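PDB 6GZW: Dye type peroxidase A from Streptomyces lividans 1326, which is a haem-dependent dye-decolourising peroxidase that uses hydrogen peroxide to oxidise its substrates, dyes among them. Local coordinates for the interface of chains A and B. Residues are numbered along the deposited sequence; one frame, centred on the assembly and turned at random. Chains: chain A/B, Dye type peroxidase A.

The interface of chains A and B. Residues chain A 230-231, 234-235, 316; chain B 71, 143, 147.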
loop_
_atom_site.group_PDB
_atom_site.type_symbol
_atom_site.label_atom_id
_atom_site.label_comp_id
_atom_site.label_asym_id
_atom_site.label_seq_id
_atom_site.Cartn_x
_atom_site.Cartn_y
_atom_site.Cartn_z
ATOM N N LEU A 230 8.844 12.089 -11.640
ATOM C CA LEU A 230 9.615 10.926 -12.049
ATOM C C LEU A 230 9.858 10.872 -13.560
ATOM O O LEU A 230 10.906 10.387 -14.017
ATOM C CB LEU A 230 8.913 9.645 -11.576
ATOM C CG LEU A 230 8.823 9.438 -10.064
ATOM C CD1 LEU A 230 8.061 8.166 -9.783
ATOM C CD2 LEU A 230 10.207 9.386 -9.400
ATOM N N ASP A 231 8.899 11.395 -14.341
ATOM C CA ASP A 231 9.048 11.418 -15.812
ATOM C C ASP A 231 10.279 12.243 -16.194
ATOM O O ASP A 231 11.009 11.868 -17.101
ATOM C CB ASP A 231 7.792 11.968 -16.516
ATOM C CG ASP A 231 6.616 11.000 -16.497
ATOM O OD1 ASP A 231 6.814 9.807 -16.203
ATOM O OD2 ASP A 231 5.477 11.442 -16.780
ATOM N N GLU A 234 13.787 10.563 -14.222
ATOM C CA GLU A 234 14.302 9.305 -14.788
ATOM C C GLU A 234 14.845 9.467 -16.187
ATOM O O GLU A 234 15.334 8.508 -16.761
ATOM C CB GLU A 234 13.223 8.216 -14.686
ATOM C CG GLU A 234 12.945 7.924 -13.217
ATOM C CD GLU A 234 11.727 7.085 -12.924
ATOM O OE1 GLU A 234 11.017 6.674 -13.856
ATOM O OE2 GLU A 234 11.473 6.833 -11.713
ATOM N N GLU A 235 14.833 10.695 -16.707
ATOM C CA GLU A 235 15.549 10.985 -17.953
ATOM C C GLU A 235 16.948 11.563 -17.695
ATOM O O GLU A 235 17.651 11.889 -18.636
ATOM C CB GLU A 235 14.705 11.924 -18.826
ATOM C CG GLU A 235 13.435 11.263 -19.349
ATOM C CD GLU A 235 13.680 10.203 -20.414
ATOM O OE1 GLU A 235 14.466 10.433 -21.357
ATOM O OE2 GLU A 235 13.080 9.117 -20.336
ATOM N N PRO A 316 2.546 9.688 -13.075
ATOM C CA PRO A 316 2.278 9.002 -11.795
ATOM C C PRO A 316 2.048 9.966 -10.653
ATOM O O PRO A 316 2.824 10.908 -10.447
ATOM C CB PRO A 316 3.543 8.172 -11.568
ATOM C CG PRO A 316 4.621 8.919 -12.283
ATOM C CD PRO A 316 3.959 9.540 -13.484
ATOM N N THR B 71 16.379 2.541 -11.881
ATOM C CA THR B 71 16.144 3.683 -10.952
ATOM C C THR B 71 16.764 3.527 -9.566
ATOM O O THR B 71 16.818 4.502 -8.805
ATOM C CB THR B 71 14.640 3.896 -10.696
ATOM O OG1 THR B 71 14.129 2.724 -10.054
ATOM C CG2 THR B 71 13.894 4.169 -11.991
ATOM N N ARG B 143 6.722 0.499 -12.276
ATOM C CA ARG B 143 7.303 1.620 -12.991
ATOM C C ARG B 143 8.102 1.149 -14.215
ATOM O O ARG B 143 8.017 1.768 -15.292
ATOM C CB ARG B 143 8.132 2.480 -12.043
ATOM C CG ARG B 143 8.772 3.715 -12.673
ATOM C CD ARG B 143 7.754 4.655 -13.289
ATOM N NE ARG B 143 8.375 5.900 -13.741
ATOM C CZ ARG B 143 7.771 6.919 -14.370
ATOM N NH1 ARG B 143 6.483 6.910 -14.716
ATOM N NH2 ARG B 143 8.499 7.978 -14.691
ATOM N N ARG B 147 7.124 2.063 -17.937
ATOM C CA ARG B 147 8.082 2.796 -18.760
ATOM C C ARG B 147 8.489 2.050 -20.025
ATOM O O ARG B 147 8.739 2.665 -21.082
ATOM C CB ARG B 147 9.284 3.201 -17.918
ATOM C CG ARG B 147 8.923 4.252 -16.858
ATOM C CD ARG B 147 8.958 5.643 -17.423
ATOM N NE ARG B 147 10.332 6.050 -17.707
ATOM C CZ ARG B 147 10.658 7.176 -18.337
ATOM N NH1 ARG B 147 9.702 8.026 -18.747
ATOM N NH2 ARG B 147 11.937 7.447 -18.547
HETATM O O HOH W 1 4.839 8.209 -16.847
HETATM O O HOH W 2 12.126 4.835 -15.561
#
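B:Arg143 and B:Arg147, from helix 135-149 of one subunit, meet the acidic chains A:Asp231, A:Glu234 and A:Glu235 in a charged patch of the two-fold interface of the deposited dimer, which the structure alone does not prove to be the biological one. Salt bridges made of charged hydrogen bonds dominate. The guanidinium of B:Arg143 is shared between two carboxylates. At its end, B:Arg143 NH2 donates to A:Asp231 OD1 at 2.9 Å, on the anti side, and NH1 makes a longer, more bent hydrogen bond to the same oxygen; the two flat groups are nearly coplanar, 13° apart. At its side, B:Arg143 NE donates to A:Glu234 OE1 at 2.8 Å on the syn side, while NH2 meets that oxygen from above the carboxylate plane, at 3.0 Å. Here the planes stand 58° apart, and OE1 is gripped side-on by both donors. The chain of A:Glu234, extended beyond CG (chi2 168°), carries OE1 across to this edge. An alanine replacing B:Arg143 would probably leave A:Asp231 and A:Glu234 without their shared cationic mate and open a gap beside A:Leu230. B:Arg147 bends at chi2 and chi3, bringing its CD over the centre of the B:Arg143 guanidinium, 3.5 Å above that plane, which should restrain the group's tilt. B:Arg147 NH2 then hydrogen-bonds OE2 of A:Glu235 at 2.7 Å.

Apolar contact is slight: CG2 of B:Thr71 packs 3.8 Å from CD of A:Glu234, and CB of A:Leu230 touches CZ of B:Arg143. A:Leu230 CB and the A:Pro316 ring lie on the guanidinium face away from B:Arg147 CD.

Water extends both clusters. One bridges NH1 of B:Arg143 and OD1 of A:Asp231; another lies 3.0 Å from NE of B:Arg147 and 2.7 Å from OE1 of A:Glu234.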